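Local coordinates for VIN1 (Oscarella pearsei, PDB 6BFI), which probably binds actin filaments as a sponge homolog of vinculin and may play a role in cell-cell adhesion, at residues N668-A673 with G798-L803; H672-V677 with K701-S706; A579-T584 with K589-K594; A529-V534 with S573-E578. All coordinates share one frame; numbering follows the deposited sequence.

Interaction 1: N668-A673 with G798-L803; sequences NPIHHA and GNAENL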
loop_
_atom_site.group_PDB
_atom_site.type_symbol
_atom_site.label_atom_id
_atom_site.label_comp_id
_atom_site.label_asym_id
_atom_site.label_seq_id
_atom_site.Cartn_x
_atom_site.Cartn_y
_atom_site.Cartn_z
ATOM N N ASN A 668 -27.474 13.015 -0.832
ATOM C CA ASN A 668 -27.228 11.985 0.181
ATOM C C ASN A 668 -25.954 11.217 -0.142
ATOM O O ASN A 668 -25.998 10.047 -0.538
ATOM C CB ASN A 668 -28.422 11.031 0.278
ATOM C CG ASN A 668 -29.645 11.684 0.890
ATOM O OD1 ASN A 668 -30.397 12.380 0.209
ATOM N ND2 ASN A 668 -29.854 11.453 2.181
ATOM N N PRO A 669 -24.785 11.844 0.040
ATOM C CA PRO A 669 -23.528 11.103 -0.180
ATOM C C PRO A 669 -23.339 9.948 0.789
ATOM O O PRO A 669 -22.907 8.856 0.384
ATOM C CB PRO A 669 -22.449 12.182 0.007
ATOM C CG PRO A 669 -23.163 13.490 -0.130
ATOM C CD PRO A 669 -24.540 13.252 0.397
ATOM N N ILE A 670 -23.649 10.169 2.069
ATOM C CA ILE A 670 -23.537 9.107 3.064
ATOM C C ILE A 670 -24.411 7.923 2.676
ATOM O O ILE A 670 -23.996 6.762 2.784
ATOM C CB ILE A 670 -23.904 9.648 4.458
ATOM C CG1 ILE A 670 -22.980 10.806 4.844
ATOM C CG2 ILE A 670 -23.832 8.545 5.496
ATOM C CD1 ILE A 670 -23.331 11.451 6.172
ATOM N N HIS A 671 -25.632 8.198 2.203
ATOM C CA HIS A 671 -26.529 7.125 1.792
ATOM C C HIS A 671 -25.965 6.361 0.603
ATOM O O HIS A 671 -26.112 5.139 0.519
ATOM C CB HIS A 671 -27.909 7.694 1.455
ATOM C CG HIS A 671 -28.949 6.649 1.201
ATOM N ND1 HIS A 671 -28.956 5.862 0.069
ATOM C CD2 HIS A 671 -30.022 6.265 1.931
ATOM C CE1 HIS A 671 -29.986 5.036 0.115
ATOM N NE2 HIS A 671 -30.650 5.260 1.235
ATOM N N HIS A 672 -25.317 7.062 -0.329
ATOM C CA HIS A 672 -24.707 6.378 -1.464
ATOM C C HIS A 672 -23.577 5.458 -1.017
ATOM O O HIS A 672 -23.481 4.317 -1.484
ATOM C CB HIS A 672 -24.201 7.396 -2.483
ATOM C CG HIS A 672 -25.270 7.925 -3.388
ATOM N ND1 HIS A 672 -25.381 7.547 -4.709
ATOM C CD2 HIS A 672 -26.280 8.799 -3.163
ATOM C CE1 HIS A 672 -26.408 8.169 -5.259
ATOM N NE2 HIS A 672 -26.971 8.933 -4.342
ATOM N N ALA A 673 -22.714 5.930 -0.110
ATOM C CA ALA A 673 -21.630 5.078 0.378
ATOM C C ALA A 673 -22.181 3.860 1.115
ATOM O O ALA A 673 -21.733 2.722 0.899
ATOM C CB ALA A 673 -20.695 5.882 1.282
ATOM N N GLY A 798 -17.095 13.156 4.641
ATOM C CA GLY A 798 -15.808 12.602 4.250
ATOM C C GLY A 798 -15.401 11.435 5.128
ATOM O O GLY A 798 -14.994 10.376 4.636
ATOM N N ASN A 799 -15.525 11.609 6.447
ATOM C CA ASN A 799 -15.207 10.534 7.383
ATOM C C ASN A 799 -16.063 9.298 7.121
ATOM O O ASN A 799 -15.553 8.172 7.083
ATOM C CB ASN A 799 -15.394 11.028 8.818
ATOM C CG ASN A 799 -15.040 9.976 9.847
ATOM O OD1 ASN A 799 -15.884 9.180 10.256
ATOM N ND2 ASN A 799 -13.783 9.969 10.274
ATOM N N ALA A 800 -17.373 9.492 6.933
ATOM C CA ALA A 800 -18.276 8.359 6.740
ATOM C C ALA A 800 -18.001 7.644 5.424
ATOM O O ALA A 800 -18.040 6.409 5.361
ATOM C CB ALA A 800 -19.730 8.830 6.802
ATOM N N GLU A 801 -17.734 8.402 4.358
ATOM C CA GLU A 801 -17.352 7.789 3.090
ATOM C C GLU A 801 -16.090 6.949 3.248
ATOM O O GLU A 801 -16.025 5.807 2.776
ATOM C CB GLU A 801 -17.154 8.867 2.023
ATOM C CG GLU A 801 -18.447 9.471 1.507
ATOM C CD GLU A 801 -18.214 10.681 0.623
ATOM O OE1 GLU A 801 -17.156 11.328 0.766
ATOM O OE2 GLU A 801 -19.087 10.982 -0.219
ATOM N N ASN A 802 -15.076 7.500 3.925
ATOM C CA ASN A 802 -13.853 6.738 4.159
ATOM C C ASN A 802 -14.136 5.459 4.943
ATOM O O ASN A 802 -13.590 4.392 4.628
ATOM C CB ASN A 802 -12.830 7.608 4.885
ATOM C CG ASN A 802 -11.603 6.832 5.303
ATOM O OD1 ASN A 802 -11.243 6.808 6.478
ATOM N ND2 ASN A 802 -10.958 6.183 4.343
ATOM N N LEU A 803 -14.999 5.543 5.960
ATOM C CA LEU A 803 -15.351 4.351 6.728
ATOM C C LEU A 803 -16.022 3.301 5.851
ATOM O O LEU A 803 -15.716 2.109 5.956
ATOM C CB LEU A 803 -16.263 4.716 7.898
ATOM C CG LEU A 803 -16.727 3.521 8.736
ATOM C CD1 LEU A 803 -15.533 2.775 9.319
ATOM C CD2 LEU A 803 -17.680 3.960 9.838
HETATM O O HOH W 1 -20.940 9.358 -1.310
#
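Glu801 CG stands anti to the carbonyl carbon (chi1 -74°) and the chain runs extended beyond it, which carries the carboxylate out from helix 786-817 to the first turn of helix 669-682, where OE2 lies 3.6 Å from Pro669 CB. The two helices belong to the all-helical bundle architecture of the vinculin family and run side by side in the same direction, their axes 9.2 Å apart and only 5° from parallel over these turns. Alongside the carboxylate arm, the methyl of Ala673 points at the other helix and rests on the aliphatic part of Glu801, CB to CG 4.2 Å. The apolar share falls to Ile670, whose CG1 comes within 4.3 Å of Ala800 CB on the buried side of the seam. Ile670 also packs on Met702 and Ser706 of helix 690-710, so its side chain fills the angle between three helices. Polar coupling is indirect. At the partly exposed margin, one water donates to both helices and joins a side chain of one to the backbone of the other: its oxygen lies 2.7 Å from Glu801 OE2 and 2.6 Å from the carbonyl O of Pro669, which also accepts the helical bond from Ala673 N.

Interaction 2: H672-V677 with K701-S706; sequences HAAASV and KMAMMS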
loop_
_atom_site.group_PDB
_atom_site.type_symbol
_atom_site.label_atom_id
_atom_site.label_comp_id
_atom_site.label_asym_id
_atom_site.label_seq_id
_atom_site.Cartn_x
_atom_site.Cartn_y
_atom_site.Cartn_z
ATOM N N HIS A 672 -25.317 7.062 -0.329
ATOM C CA HIS A 672 -24.707 6.378 -1.464
ATOM C C HIS A 672 -23.577 5.458 -1.017
ATOM O O HIS A 672 -23.481 4.317 -1.484
ATOM C CB HIS A 672 -24.201 7.396 -2.483
ATOM C CG HIS A 672 -25.270 7.925 -3.388
ATOM N ND1 HIS A 672 -25.381 7.547 -4.709
ATOM C CD2 HIS A 672 -26.280 8.799 -3.163
ATOM C CE1 HIS A 672 -26.408 8.169 -5.259
ATOM N NE2 HIS A 672 -26.971 8.933 -4.342
ATOM N N ALA A 673 -22.714 5.930 -0.110
ATOM C CA ALA A 673 -21.630 5.078 0.378
ATOM C C ALA A 673 -22.181 3.860 1.115
ATOM O O ALA A 673 -21.733 2.722 0.899
ATOM C CB ALA A 673 -20.695 5.882 1.282
ATOM N N ALA A 674 -23.168 4.084 1.987
ATOM C CA ALA A 674 -23.820 2.976 2.676
ATOM C C ALA A 674 -24.480 2.013 1.698
ATOM O O ALA A 674 -24.549 0.808 1.966
ATOM C CB ALA A 674 -24.846 3.508 3.678
ATOM N N ALA A 675 -24.968 2.518 0.562
ATOM C CA ALA A 675 -25.572 1.656 -0.448
ATOM C C ALA A 675 -24.532 0.840 -1.199
ATOM O O ALA A 675 -24.804 -0.308 -1.563
ATOM C CB ALA A 675 -26.386 2.492 -1.437
ATOM N N SER A 676 -23.343 1.403 -1.431
ATOM C CA SER A 676 -22.271 0.612 -2.025
ATOM C C SER A 676 -21.833 -0.502 -1.086
ATOM O O SER A 676 -21.561 -1.624 -1.529
ATOM C CB SER A 676 -21.085 1.507 -2.385
ATOM O OG SER A 676 -20.454 2.009 -1.220
ATOM N N VAL A 677 -21.764 -0.219 0.216
ATOM C CA VAL A 677 -21.399 -1.266 1.169
ATOM C C VAL A 677 -22.488 -2.331 1.236
ATOM O O VAL A 677 -22.215 -3.536 1.121
ATOM C CB VAL A 677 -21.117 -0.660 2.553
ATOM C CG1 VAL A 677 -21.091 -1.744 3.604
ATOM C CG2 VAL A 677 -19.803 0.085 2.534
ATOM N N LYS A 701 -27.403 1.224 9.481
ATOM C CA LYS A 701 -27.173 2.297 10.442
ATOM C C LYS A 701 -26.607 3.542 9.768
ATOM O O LYS A 701 -27.002 4.667 10.098
ATOM C CB LYS A 701 -26.236 1.810 11.547
ATOM C CG LYS A 701 -26.818 0.697 12.410
ATOM C CD LYS A 701 -25.786 0.174 13.399
ATOM C CE LYS A 701 -26.385 -0.857 14.340
ATOM N NZ LYS A 701 -27.481 -0.284 15.165
ATOM N N MET A 702 -25.692 3.363 8.811
ATOM C CA MET A 702 -25.096 4.517 8.142
ATOM C C MET A 702 -26.122 5.253 7.289
ATOM O O MET A 702 -26.091 6.489 7.196
ATOM C CB MET A 702 -23.902 4.076 7.296
ATOM C CG MET A 702 -23.130 5.225 6.665
ATOM S SD MET A 702 -22.212 6.238 7.854
ATOM C CE MET A 702 -20.917 5.102 8.349
ATOM N N ALA A 703 -27.041 4.513 6.658
ATOM C CA ALA A 703 -28.136 5.154 5.936
ATOM C C ALA A 703 -29.024 5.952 6.886
ATOM O O ALA A 703 -29.450 7.073 6.563
ATOM C CB ALA A 703 -28.960 4.107 5.185
ATOM N N MET A 704 -29.310 5.393 8.066
ATOM C CA MET A 704 -30.062 6.146 9.064
ATOM C C MET A 704 -29.329 7.423 9.454
ATOM O O MET A 704 -29.953 8.480 9.622
ATOM C CB MET A 704 -30.331 5.282 10.295
ATOM C CG MET A 704 -31.174 4.055 10.008
ATOM S SD MET A 704 -32.645 4.457 9.049
ATOM C CE MET A 704 -33.522 5.534 10.179
ATOM N N MET A 705 -28.000 7.350 9.596
ATOM C CA MET A 705 -27.227 8.555 9.886
ATOM C C MET A 705 -27.401 9.587 8.782
ATOM O O MET A 705 -27.615 10.772 9.057
ATOM C CB MET A 705 -25.743 8.231 10.070
ATOM C CG MET A 705 -24.888 9.501 10.114
ATOM S SD MET A 705 -23.115 9.285 10.357
ATOM C CE MET A 705 -23.094 8.512 11.965
ATOM N N SER A 706 -27.307 9.154 7.521
ATOM C CA SER A 706 -27.542 10.069 6.408
ATOM C C SER A 706 -28.880 10.780 6.562
ATOM O O SER A 706 -28.964 12.014 6.462
ATOM C CB SER A 706 -27.487 9.305 5.085
ATOM O OG SER A 706 -27.875 10.133 4.001
#
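Ala674 points its methyl toward helix 690-710, and Met702 and Ala703 receive it. Its CB lies 3.8 Å from Met702 CB and equally close to Met702 CG, so the root of the methionine, not its thioether, does the touching. Met702 CG is anti to the backbone N (chi1 -174°), and the chain then bends at both chi2 (69°) and chi3 (70°); the sulfur end is thereby led away from Ala674 toward helix 786-817, where Met702 packs on Ala800, Leu803 and Met804. The same Ala674 methyl also meets the backbone of the facing helix, 3.8 Å from Ala703 N, with the Ala703 methyl 4.4 Å away. With only methyls on Ala674 and Ala703 at this point, the backbones lie close: Ala674 CA to Met702 CA is 5.8 Å. Two residues further on, the Ser676 hydroxyl folds back and donates to Ala673 O over 2.6 Å, a carbonyl that also accepts from Val677 N; the hydroxyl proton is thus used within its own helix. Helices 669-682 and 690-710 are neighbours in the C-terminal part of this vinculin-family helical bundle. With methyl and methylene groups supplying the side-chain contacts, the joint is held by close apolar fit, independent of charge.

Interaction 3: A579-T584 with K589-K594; sequences AKAVVT and KDIQRK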
loop_
_atom_site.group_PDB
_atom_site.type_symbol
_atom_site.label_atom_id
_atom_site.label_comp_id
_atom_site.label_asym_id
_atom_site.label_seq_id
_atom_site.Cartn_x
_atom_site.Cartn_y
_atom_site.Cartn_z
ATOM N N ALA A 579 31.011 -28.922 -15.394
ATOM C CA ALA A 579 31.064 -28.228 -16.678
ATOM C C ALA A 579 32.459 -27.668 -16.938
ATOM O O ALA A 579 33.021 -27.846 -18.026
ATOM C CB ALA A 579 30.015 -27.118 -16.722
ATOM N N LYS A 580 33.036 -26.990 -15.939
ATOM C CA LYS A 580 34.408 -26.506 -16.074
ATOM C C LYS A 580 35.377 -27.659 -16.304
ATOM O O LYS A 580 36.339 -27.531 -17.071
ATOM C CB LYS A 580 34.807 -25.703 -14.835
ATOM C CG LYS A 580 33.962 -24.459 -14.608
ATOM C CD LYS A 580 34.256 -23.820 -13.259
ATOM C CE LYS A 580 33.389 -22.587 -13.035
ATOM N NZ LYS A 580 33.567 -22.018 -11.670
ATOM N N ALA A 581 35.132 -28.801 -15.656
ATOM C CA ALA A 581 35.934 -29.986 -15.935
ATOM C C ALA A 581 35.799 -30.423 -17.389
ATOM O O ALA A 581 36.743 -30.985 -17.956
ATOM C CB ALA A 581 35.538 -31.125 -14.995
ATOM N N VAL A 582 34.644 -30.173 -18.010
ATOM C CA VAL A 582 34.507 -30.467 -19.434
ATOM C C VAL A 582 35.317 -29.476 -20.260
ATOM O O VAL A 582 35.956 -29.854 -21.250
ATOM C CB VAL A 582 33.028 -30.477 -19.860
ATOM C CG1 VAL A 582 32.912 -30.780 -21.347
ATOM C CG2 VAL A 582 32.248 -31.499 -19.056
ATOM N N VAL A 583 35.318 -28.196 -19.873
ATOM C CA VAL A 583 36.138 -27.242 -20.616
ATOM C C VAL A 583 37.621 -27.537 -20.444
ATOM O O VAL A 583 38.433 -27.134 -21.286
ATOM C CB VAL A 583 35.825 -25.784 -20.217
ATOM C CG1 VAL A 583 34.397 -25.660 -19.744
ATOM C CG2 VAL A 583 36.805 -25.265 -19.168
ATOM N N THR A 584 38.002 -28.246 -19.378
ATOM C CA THR A 584 39.400 -28.626 -19.211
ATOM C C THR A 584 39.775 -29.761 -20.156
ATOM O O THR A 584 40.798 -29.694 -20.848
ATOM C CB THR A 584 39.669 -29.023 -17.759
ATOM O OG1 THR A 584 39.154 -28.011 -16.885
ATOM C CG2 THR A 584 41.163 -29.172 -17.519
ATOM N N LYS A 589 34.936 -38.508 -22.567
ATOM C CA LYS A 589 33.516 -38.847 -22.541
ATOM C C LYS A 589 33.014 -39.043 -21.115
ATOM O O LYS A 589 31.839 -38.782 -20.830
ATOM C CB LYS A 589 33.261 -40.108 -23.367
ATOM C CG LYS A 589 33.958 -40.133 -24.720
ATOM C CD LYS A 589 33.436 -39.048 -25.648
ATOM C CE LYS A 589 34.128 -39.108 -27.003
ATOM N NZ LYS A 589 33.642 -38.051 -27.932
ATOM N N ASP A 590 33.888 -39.494 -20.213
ATOM C CA ASP A 590 33.489 -39.726 -18.828
ATOM C C ASP A 590 33.097 -38.423 -18.138
ATOM O O ASP A 590 32.058 -38.351 -17.470
ATOM C CB ASP A 590 34.626 -40.422 -18.076
ATOM C CG ASP A 590 34.343 -40.575 -16.596
ATOM O OD1 ASP A 590 33.169 -40.791 -16.227
ATOM O OD2 ASP A 590 35.301 -40.481 -15.800
ATOM N N ILE A 591 33.921 -37.383 -18.288
ATOM C CA ILE A 591 33.595 -36.081 -17.710
ATOM C C ILE A 591 32.290 -35.554 -18.295
ATOM O O ILE A 591 31.483 -34.926 -17.595
ATOM C CB ILE A 591 34.759 -35.096 -17.926
ATOM C CG1 ILE A 591 36.050 -35.649 -17.316
ATOM C CG2 ILE A 591 34.442 -33.743 -17.317
ATOM C CD1 ILE A 591 36.026 -35.740 -15.804
ATOM N N GLN A 592 32.057 -35.810 -19.586
ATOM C CA GLN A 592 30.783 -35.445 -20.197
ATOM C C GLN A 592 29.623 -36.162 -19.518
ATOM O O GLN A 592 28.574 -35.557 -19.265
ATOM C CB GLN A 592 30.806 -35.762 -21.693
ATOM C CG GLN A 592 31.795 -34.937 -22.497
ATOM C CD GLN A 592 31.865 -35.367 -23.949
ATOM O OE1 GLN A 592 31.254 -36.361 -24.346
ATOM N NE2 GLN A 592 32.613 -34.618 -24.753
ATOM N N ARG A 593 29.791 -37.453 -19.215
ATOM C CA ARG A 593 28.742 -38.186 -18.514
ATOM C C ARG A 593 28.489 -37.602 -17.130
ATOM O O ARG A 593 27.333 -37.440 -16.717
ATOM C CB ARG A 593 29.108 -39.667 -18.410
ATOM C CG ARG A 593 29.038 -40.423 -19.722
ATOM C CD ARG A 593 29.184 -41.919 -19.492
ATOM N NE ARG A 593 30.505 -42.271 -18.976
ATOM C CZ ARG A 593 31.502 -42.726 -19.727
ATOM N NH1 ARG A 593 31.329 -42.888 -21.032
ATOM N NH2 ARG A 593 32.672 -43.022 -19.176
ATOM N N LYS A 594 29.560 -37.281 -16.398
ATOM C CA LYS A 594 29.406 -36.667 -15.081
ATOM C C LYS A 594 28.616 -35.367 -15.174
ATOM O O LYS A 594 27.668 -35.144 -14.409
ATOM C CB LYS A 594 30.779 -36.414 -14.455
ATOM C CG LYS A 594 31.620 -37.661 -14.249
ATOM C CD LYS A 594 33.021 -37.298 -13.775
ATOM C CE LYS A 594 33.894 -38.534 -13.621
ATOM N NZ LYS A 594 35.313 -38.183 -13.325
#
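Apolar contacts join the two segments, and Ile591 supplies the central one. Its CG2 methyl, anti to the backbone N while CG1 is anti to the carbonyl carbon (chi1 -57°), enters between Ala581 and Val582: it lies 3.7 Å from Ala581 CB and 3.6 Å from Val582 CG2. The Val582 and Ile591 side chains slide past each other in opposite directions, and Val582 CG2 also sits 3.8 Å from the carbonyl O of Ile591. On the buried side, Val582 CG1 approaches the aliphatic CG of Gln592 at 4.5 Å. The setting is a helical hairpin: helices 572-584 and 589-615 are linked by a short turn and pack antiparallel, at 163° with axes 8.8 Å apart over residues 579-584 and 589-594, part of a vinculin-family helical bundle. Val582 turns further inward to Phe595 and to Leu527 of helix 524-550. Hydrogen bonds do not link the segments directly; Gln592 NE2 makes a weak one to Pro586 O of the turn. Thr584 OG1 donates to Lys580 O over 2.9 Å, from the opposite face of the carbonyl plane to Thr584 N, so the last turn is doubly tied. Ionic contacts lie on the solvent-exposed surface of segment 589-594, where Asp590 OD2 pairs with Lys594 NZ at 3.4 Å and Asp590 OD1 forms a long salt bridge to Arg593 NH2.

Interaction 4: A529-V534 with S573-E578; sequences AKASSV and SPMVIE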
loop_
_atom_site.group_PDB
_atom_site.type_symbol
_atom_site.label_atom_id
_atom_site.label_comp_id
_atom_site.label_asym_id
_atom_site.label_seq_id
_atom_site.Cartn_x
_atom_site.Cartn_y
_atom_site.Cartn_z
ATOM N N ALA A 529 28.616 -20.793 -20.814
ATOM C CA ALA A 529 27.540 -19.809 -20.847
ATOM C C ALA A 529 26.200 -20.458 -20.525
ATOM O O ALA A 529 25.472 -20.003 -19.632
ATOM C CB ALA A 529 27.498 -19.125 -22.213
ATOM N N LYS A 530 25.865 -21.537 -21.237
ATOM C CA LYS A 530 24.587 -22.205 -21.012
ATOM C C LYS A 530 24.521 -22.810 -19.615
ATOM O O LYS A 530 23.476 -22.759 -18.954
ATOM C CB LYS A 530 24.370 -23.274 -22.082
ATOM C CG LYS A 530 22.908 -23.575 -22.378
ATOM C CD LYS A 530 22.134 -22.294 -22.655
ATOM C CE LYS A 530 21.159 -22.466 -23.809
ATOM N NZ LYS A 530 21.866 -22.624 -25.109
ATOM N N ALA A 531 25.636 -23.371 -19.139
ATOM C CA ALA A 531 25.659 -23.983 -17.814
ATOM C C ALA A 531 25.450 -22.943 -16.719
ATOM O O ALA A 531 24.668 -23.160 -15.783
ATOM C CB ALA A 531 26.978 -24.728 -17.605
ATOM N N SER A 532 26.143 -21.804 -16.814
ATOM C CA SER A 532 25.967 -20.762 -15.808
ATOM C C SER A 532 24.578 -20.144 -15.888
ATOM O O SER A 532 24.013 -19.761 -14.856
ATOM C CB SER A 532 27.050 -19.688 -15.955
ATOM O OG SER A 532 26.973 -19.031 -17.206
ATOM N N SER A 533 24.011 -20.044 -17.093
ATOM C CA SER A 533 22.618 -19.626 -17.218
ATOM C C SER A 533 21.689 -20.587 -16.483
ATOM O O SER A 533 20.757 -20.158 -15.789
ATOM C CB SER A 533 22.230 -19.526 -18.692
ATOM O OG SER A 533 20.824 -19.430 -18.842
ATOM N N VAL A 534 21.933 -21.892 -16.620
ATOM C CA VAL A 534 21.138 -22.878 -15.894
ATOM C C VAL A 534 21.296 -22.689 -14.390
ATOM O O VAL A 534 20.320 -22.761 -13.632
ATOM C CB VAL A 534 21.525 -24.303 -16.332
ATOM C CG1 VAL A 534 20.923 -25.333 -15.392
ATOM C CG2 VAL A 534 21.073 -24.551 -17.759
ATOM N N SER A 573 26.289 -26.273 -7.585
ATOM C CA SER A 573 27.743 -26.133 -7.674
ATOM C C SER A 573 28.424 -27.336 -8.318
ATOM O O SER A 573 29.249 -27.133 -9.228
ATOM C CB SER A 573 28.321 -25.845 -6.283
ATOM O OG SER A 573 27.843 -24.614 -5.773
ATOM N N PRO A 574 28.150 -28.588 -7.917
ATOM C CA PRO A 574 28.818 -29.714 -8.592
ATOM C C PRO A 574 28.589 -29.731 -10.092
ATOM O O PRO A 574 29.491 -30.111 -10.848
ATOM C CB PRO A 574 28.204 -30.945 -7.908
ATOM C CG PRO A 574 27.754 -30.457 -6.585
ATOM C CD PRO A 574 27.280 -29.057 -6.822
ATOM N N MET A 575 27.407 -29.315 -10.544
ATOM C CA MET A 575 27.145 -29.253 -11.978
ATOM C C MET A 575 28.077 -28.262 -12.662
ATOM O O MET A 575 28.634 -28.553 -13.729
ATOM C CB MET A 575 25.681 -28.883 -12.219
ATOM C CG MET A 575 25.211 -29.026 -13.655
ATOM S SD MET A 575 25.482 -27.555 -14.660
ATOM C CE MET A 575 24.670 -26.303 -13.668
ATOM N N VAL A 576 28.275 -27.091 -12.052
ATOM C CA VAL A 576 29.134 -26.078 -12.653
ATOM C C VAL A 576 30.586 -26.539 -12.666
ATOM O O VAL A 576 31.294 -26.369 -13.667
ATOM C CB VAL A 576 28.969 -24.735 -11.917
ATOM C CG1 VAL A 576 29.968 -23.715 -12.440
ATOM C CG2 VAL A 576 27.550 -24.216 -12.074
ATOM N N ILE A 577 31.055 -27.136 -11.566
ATOM C CA ILE A 577 32.449 -27.571 -11.547
ATOM C C ILE A 577 32.664 -28.730 -12.516
ATOM O O ILE A 577 33.756 -28.878 -13.081
ATOM C CB ILE A 577 32.905 -27.927 -10.117
ATOM C CG1 ILE A 577 32.368 -29.290 -9.680
ATOM C CG2 ILE A 577 32.475 -26.845 -9.137
ATOM C CD1 ILE A 577 32.961 -29.781 -8.376
ATOM N N GLU A 578 31.636 -29.554 -12.750
ATOM C CA GLU A 578 31.761 -30.591 -13.770
ATOM C C GLU A 578 31.791 -29.983 -15.167
ATOM O O GLU A 578 32.519 -30.465 -16.043
ATOM C CB GLU A 578 30.624 -31.608 -13.652
ATOM C CG GLU A 578 30.655 -32.467 -12.391
ATOM C CD GLU A 578 31.900 -33.326 -12.274
ATOM O OE1 GLU A 578 32.526 -33.638 -13.311
ATOM O OE2 GLU A 578 32.253 -33.693 -11.132
#
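Met575 reaches across to helix 524-550 and meets it with the end of its side chain. The CE methyl lies 3.8 Å from the carbonyl O of Ala531 and 4.2 Å from Val534 CG1, while SD comes to 4.3 Å from Ala531 CB; the thioether therefore lies over one turn of the facing helix, between residues three apart. Its torsions place it there. CG is anti to the backbone N (chi1 -170°), and bends at chi2 (-88°) and chi3 (-54°) fold the chain so that the terminal methyl closes on the backbone of Ala531. Ala531 offers only a methyl here, consistent with the close approach; the nearest CA atoms, of Ala531 and Val576, are 6.6 Å apart. In the next shell, Met575 is backed by Phe595 and Ser598 of helix 589-615, and Val534 continues to Asp510 and Val511 of helix 496-519. Buried apolar groups thus connect four helices. Around the polar rim, Glu578 packs beside Lys594 and Ser598, and Lys530 beside Asp510 and Glu513. A methionine laid against alanine and valine of a neighbouring helix builds the interior here of one of the helical bundles that make up a vinculin-family protein.

The four contacts form two pairs on opposite sides of the chain's centre, interactions 1 and 3 having centres about 71 Å apart. Interactions 1 and 2 share helix 669-682, which presents successive faces to helices 786-817 and 690-710; Asn668 ND2 probably bonds Ser706 OG, 3.0 Å away, between them. Interactions 3 and 4 share helix 572-584, and the Ala579 and Ala531 methyls meet there at 4.0 Å. Within each pair one contact is fully buried, interactions 2 and 4; their side-chain contacts are apolar, through alanine, methionine and, in interaction 4, valine. The others are partly buried: in interaction 1 a water bridges the helices, whereas the charges of interaction 3 pair within segment 589-594 beside an apolar contact.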